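Long-range contacts in N-acetylneuraminate epimerase (Escherichia coli, PDB 2UVK), which catalyses the interconversion of the alpha and beta anomers of N-acetylneuraminate (sialic acid), speeding their equilibration: residues B[1-6]-B[333-338]; B[281-286]-B[323-328]. One frame throughout, in Å; residues are numbered along the deposited sequence.

Interaction 1: residues B[1-6]-B[333-338]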
loop_
_atom_site.group_PDB
_atom_site.type_symbol
_atom_site.label_atom_id
_atom_site.label_comp_id
_atom_site.label_asym_id
_atom_site.label_seq_id
_atom_site.Cartn_x
_atom_site.Cartn_y
_atom_site.Cartn_z
ATOM N N SER B 1 -14.753 -35.729 6.523
ATOM C CA SER B 1 -15.341 -37.007 5.968
ATOM C C SER B 1 -14.309 -37.952 5.320
ATOM O O SER B 1 -14.108 -39.078 5.808
ATOM C CB SER B 1 -16.378 -36.680 4.914
ATOM O OG SER B 1 -15.713 -36.410 3.694
ATOM N N VAL B 2 -13.695 -37.498 4.214
ATOM C CA VAL B 2 -12.608 -38.230 3.531
ATOM C C VAL B 2 -11.351 -38.205 4.398
ATOM O O VAL B 2 -10.463 -39.043 4.258
ATOM C CB VAL B 2 -12.243 -37.647 2.130
ATOM C CG1 VAL B 2 -13.480 -37.343 1.301
ATOM C CG2 VAL B 2 -11.339 -36.420 2.250
ATOM N N LEU B 3 -11.264 -37.185 5.249
ATOM C CA LEU B 3 -10.390 -37.176 6.406
ATOM C C LEU B 3 -11.327 -37.113 7.602
ATOM O O LEU B 3 -12.501 -36.745 7.447
ATOM C CB LEU B 3 -9.486 -35.941 6.402
ATOM C CG LEU B 3 -8.521 -35.782 5.225
ATOM C CD1 LEU B 3 -7.751 -34.461 5.352
ATOM C CD2 LEU B 3 -7.544 -36.957 5.135
ATOM N N PRO B 4 -10.829 -37.457 8.799
ATOM C CA PRO B 4 -11.676 -37.275 9.963
ATOM C C PRO B 4 -12.163 -35.817 10.055
ATOM O O PRO B 4 -11.497 -34.899 9.550
ATOM C CB PRO B 4 -10.755 -37.610 11.142
ATOM C CG PRO B 4 -9.610 -38.318 10.566
ATOM C CD PRO B 4 -9.502 -37.987 9.138
ATOM N N GLU B 5 -13.308 -35.629 10.697
ATOM C CA GLU B 5 -13.864 -34.286 10.886
ATOM C C GLU B 5 -12.850 -33.404 11.583
ATOM O O GLU B 5 -12.136 -33.849 12.479
ATOM C CB GLU B 5 -15.150 -34.338 11.724
ATOM C CG GLU B 5 -16.287 -35.181 11.138
ATOM C CD GLU B 5 -16.636 -34.788 9.719
ATOM O OE1 GLU B 5 -17.069 -33.642 9.529
ATOM O OE2 GLU B 5 -16.471 -35.610 8.784
ATOM N N THR B 6 -12.776 -32.133 11.199
ATOM C CA THR B 6 -11.861 -31.244 11.892
ATOM C C THR B 6 -12.327 -31.129 13.348
ATOM O O THR B 6 -13.528 -31.272 13.616
ATOM C CB THR B 6 -11.784 -29.863 11.237
ATOM O OG1 THR B 6 -13.097 -29.329 11.091
ATOM C CG2 THR B 6 -11.136 -29.980 9.847
ATOM N N THR B 333 -17.015 -29.099 9.302
ATOM C CA THR B 333 -15.857 -29.865 9.765
ATOM C C THR B 333 -15.390 -30.937 8.774
ATOM O O THR B 333 -14.335 -31.549 8.980
ATOM C CB THR B 333 -16.202 -30.611 11.076
ATOM O OG1 THR B 333 -17.317 -31.481 10.854
ATOM C CG2 THR B 333 -16.543 -29.628 12.215
ATOM N N ASP B 334 -16.167 -31.171 7.724
ATOM C CA ASP B 334 -15.905 -32.302 6.821
ATOM C C ASP B 334 -14.976 -31.916 5.674
ATOM O O ASP B 334 -14.717 -30.732 5.431
ATOM C CB ASP B 334 -17.205 -32.886 6.272
ATOM C CG ASP B 334 -17.991 -31.893 5.465
ATOM O OD1 ASP B 334 -18.052 -30.710 5.868
ATOM O OD2 ASP B 334 -18.580 -32.282 4.443
ATOM N N SER B 335 -14.485 -32.938 4.978
ATOM C CA SER B 335 -13.562 -32.779 3.867
ATOM C C SER B 335 -14.101 -33.482 2.637
ATOM O O SER B 335 -14.854 -34.446 2.750
ATOM C CB SER B 335 -12.195 -33.353 4.216
ATOM O OG SER B 335 -11.553 -32.546 5.184
ATOM N N VAL B 336 -13.714 -32.969 1.475
ATOM C CA VAL B 336 -14.139 -33.488 0.178
ATOM C C VAL B 336 -12.884 -33.731 -0.647
ATOM O O VAL B 336 -11.894 -32.997 -0.532
ATOM C CB VAL B 336 -15.037 -32.439 -0.559
ATOM C CG1 VAL B 336 -15.720 -33.049 -1.796
ATOM C CG2 VAL B 336 -16.067 -31.851 0.404
ATOM N N LEU B 337 -12.922 -34.766 -1.485
ATOM C CA LEU B 337 -11.863 -35.020 -2.440
ATOM C C LEU B 337 -12.464 -34.969 -3.849
ATOM O O LEU B 337 -13.451 -35.658 -4.142
ATOM C CB LEU B 337 -11.219 -36.377 -2.163
ATOM C CG LEU B 337 -9.838 -36.585 -2.783
ATOM C CD1 LEU B 337 -8.768 -35.618 -2.282
ATOM C CD2 LEU B 337 -9.423 -38.033 -2.504
ATOM N N ILE B 338 -11.895 -34.129 -4.704
ATOM C CA ILE B 338 -12.319 -34.022 -6.093
ATOM C C ILE B 338 -11.180 -34.554 -6.960
ATOM O O ILE B 338 -10.084 -34.010 -6.962
ATOM C CB ILE B 338 -12.702 -32.579 -6.495
ATOM C CG1 ILE B 338 -13.736 -32.017 -5.506
ATOM C CG2 ILE B 338 -13.296 -32.537 -7.899
ATOM C CD1 ILE B 338 -14.114 -30.561 -5.719
HETATM O O HOH W 1 -12.276 -33.121 7.622
#
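Glu5 and Thr333 meet with their side chains crossing at about a right angle. Thr333 OG1 donates to the anti lone pair of Glu5 OE1 over 2.5 Å. The Glu5 chain bends at chi2 (-54°), which turns CD back toward the N terminus. There Glu5 OE2 accepts a 2.8 Å bond from Ser1 N, which approaches from above the carboxylate plane. Both oxygens are therefore held, and the carboxylate has little freedom to rotate. Asp334 lies beside it, but its OD2 turns to a salt bridge with Arg307.

The tight part is around Thr333 O. Thr6 N donates to it at 2.8 Å, nearly straight at 168°. A water also donates to it at 2.9 Å. That water donates to Pro4 O as well; a bond from Ser335 OG rests on one of two conformers. Thr6 OG1 sits 3.1 Å from Thr333 CA and bonds to Val8 O. Val2 packs over the strand, CG2 3.7 Å from Ser335 CB; its CG1 is farther from Leu337 CB, at 4.2 Å. The open side is at exposed Glu5, though its carboxylate is held. Ser1 OG lies by Ser335 O, at a doubtfully short distance.

Residues 335-338 belong to the strand between strands 318-322 and 344-348 of the last propeller blade. Leu3 and Pro4 reach Leu36 on strand 33-37, so the N-terminal segment lies between the last and first blades.

Interaction 2: residues B[281-286]-B[323-328]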
loop_
_atom_site.group_PDB
_atom_site.type_symbol
_atom_site.label_atom_id
_atom_site.label_comp_id
_atom_site.label_asym_id
_atom_site.label_seq_id
_atom_site.Cartn_x
_atom_site.Cartn_y
_atom_site.Cartn_z
ATOM N N LEU B 281 -28.924 -7.661 -1.655
ATOM C CA LEU B 281 -28.820 -9.023 -2.156
ATOM C C LEU B 281 -28.347 -9.959 -1.042
ATOM O O LEU B 281 -27.622 -9.539 -0.133
ATOM C CB LEU B 281 -27.862 -9.094 -3.357
ATOM C CG LEU B 281 -28.162 -8.216 -4.577
ATOM C CD1 LEU B 281 -27.215 -8.507 -5.721
ATOM C CD2 LEU B 281 -29.610 -8.409 -5.031
ATOM N N LYS B 282 -28.780 -11.214 -1.105
ATOM C CA LYS B 282 -28.333 -12.230 -0.152
ATOM C C LYS B 282 -27.167 -13.034 -0.742
ATOM O O LYS B 282 -27.169 -13.371 -1.940
ATOM C CB LYS B 282 -29.457 -13.189 0.201
ATOM C CG LYS B 282 -29.026 -14.275 1.175
ATOM N N LYS B 283 -26.187 -13.340 0.108
ATOM C CA LYS B 283 -25.032 -14.154 -0.298
ATOM C C LYS B 283 -25.501 -15.555 -0.627
ATOM O O LYS B 283 -26.248 -16.159 0.158
ATOM C CB LYS B 283 -24.003 -14.224 0.824
ATOM C CG LYS B 283 -22.749 -14.984 0.437
ATOM C CD LYS B 283 -21.740 -15.025 1.577
ATOM C CE LYS B 283 -20.839 -13.847 1.521
ATOM N NZ LYS B 283 -19.847 -13.879 2.611
ATOM N N SER B 284 -25.076 -16.083 -1.775
ATOM C CA SER B 284 -25.339 -17.476 -2.129
ATOM C C SER B 284 -24.032 -18.244 -2.291
ATOM O O SER B 284 -23.003 -17.660 -2.608
ATOM C CB SER B 284 -26.174 -17.572 -3.404
ATOM O OG SER B 284 -25.667 -16.746 -4.431
ATOM N N TYR B 285 -24.111 -19.551 -2.100
ATOM C CA TYR B 285 -22.941 -20.433 -2.089
ATOM C C TYR B 285 -22.996 -21.407 -3.258
ATOM O O TYR B 285 -23.960 -22.164 -3.399
ATOM C CB TYR B 285 -22.911 -21.208 -0.779
ATOM C CG TYR B 285 -22.687 -20.334 0.423
ATOM C CD1 TYR B 285 -21.435 -20.210 1.000
ATOM C CD2 TYR B 285 -23.730 -19.603 0.977
ATOM C CE1 TYR B 285 -21.233 -19.395 2.103
ATOM C CE2 TYR B 285 -23.533 -18.791 2.070
ATOM C CZ TYR B 285 -22.283 -18.690 2.630
ATOM O OH TYR B 285 -22.086 -17.901 3.736
ATOM N N SER B 286 -21.966 -21.395 -4.092
ATOM C CA SER B 286 -21.956 -22.241 -5.284
ATOM C C SER B 286 -21.690 -23.722 -4.990
ATOM O O SER B 286 -20.875 -24.057 -4.128
ATOM C CB SER B 286 -20.901 -21.739 -6.249
ATOM O OG SER B 286 -20.854 -22.548 -7.412
ATOM N N GLY B 323 -13.021 -28.255 5.440
ATOM C CA GLY B 323 -13.842 -27.232 6.117
ATOM C C GLY B 323 -14.499 -26.265 5.154
ATOM O O GLY B 323 -14.789 -26.580 4.007
ATOM N N GLY B 324 -14.735 -25.069 5.648
ATOM C CA GLY B 324 -15.443 -24.054 4.916
ATOM C C GLY B 324 -16.701 -23.581 5.622
ATOM O O GLY B 324 -16.956 -23.958 6.752
ATOM N N GLU B 325 -17.466 -22.783 4.902
ATOM C CA GLU B 325 -18.709 -22.165 5.353
ATOM C C GLU B 325 -19.785 -22.520 4.323
ATOM O O GLU B 325 -19.519 -22.561 3.114
ATOM C CB GLU B 325 -18.473 -20.652 5.381
ATOM C CG GLU B 325 -19.583 -19.761 5.889
ATOM C CD GLU B 325 -19.244 -18.320 5.618
ATOM O OE1 GLU B 325 -18.198 -17.860 6.102
ATOM O OE2 GLU B 325 -19.998 -17.653 4.892
ATOM N N THR B 326 -21.001 -22.786 4.803
ATOM C CA THR B 326 -22.125 -23.143 3.957
ATOM C C THR B 326 -23.247 -22.098 4.170
ATOM O O THR B 326 -23.025 -21.090 4.813
ATOM C CB THR B 326 -22.564 -24.611 4.241
ATOM O OG1 THR B 326 -22.951 -24.752 5.618
ATOM C CG2 THR B 326 -21.420 -25.602 3.948
ATOM N N ALA B 327 -24.420 -22.322 3.587
ATOM C CA ALA B 327 -25.574 -21.403 3.738
ATOM C C ALA B 327 -25.799 -20.964 5.192
ATOM O O ALA B 327 -25.683 -21.759 6.108
ATOM C CB ALA B 327 -26.823 -22.046 3.196
ATOM N N GLY B 328 -26.102 -19.681 5.389
ATOM C CA GLY B 328 -26.291 -19.121 6.748
ATOM C C GLY B 328 -24.985 -18.817 7.466
ATOM O O GLY B 328 -24.976 -18.525 8.670
#
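Tyr285 and Glu325 are brought together by their torsions. Tyr285 CG stands anti to its carbonyl carbon (chi1 -66°), beside the backbone N, and the CB bond points toward residues 323-328. Glu325 CG stands anti to its backbone N (chi1 -177°), and the chain runs on extended. The two side chains cross at about a right angle.

Tyr285 OH donates to Glu325 OE2. The modelled length of 2.4 Å is very short, and its exact value is doubtful. OE2 lies at the ring edge, in the ring plane, while the carboxylate plane is turned 67° from the ring. One ring face lies against the backbone of the other segment. Thr326 O stands 3.3 Å from Tyr285 CZ, above the plane and offset toward the rim. Ala327 N lies over the same face, also off centre. Ala327 CA packs 3.7 Å from Tyr285 CE2. Away from this segment, Tyr285 touches Ala261 of strand 254-262, a neighbour in its own blade, and Glu325 touches Lys11.

Lys283 NZ is 4.4 Å from Glu325 OE2, too far for a salt bridge. The side chain of Lys283 is about 7 Å from that of Glu209, the predicted proton acceptor. The contact thus joins Kelch repeats 6 and 7 near the probable active site. If real, the short bond would direct the phenol O-H to OE2, and the lysine may stabilise the carboxylate.

The chain starts in interaction 1, where residues 1-6 wait for a partner more than 300 residues later. It then runs through four four-stranded sheets and into the fifth, where 281-286 of Kelch repeat 6 lies. Interaction 2 closes a much shorter loop when the chain, now in the sixth sheet, reaches 323-328 of Kelch repeat 7. Residues 333-338 follow and close the large loop, so interaction 2 is nested inside interaction 1. The two centres are 18 Å apart. They touch where Asp334 O and Gly323 N probably form a hydrogen bond of 3.0 Å. Interaction 1 ties the N terminus to the final blade. Interaction 2 ties that blade to the one before it.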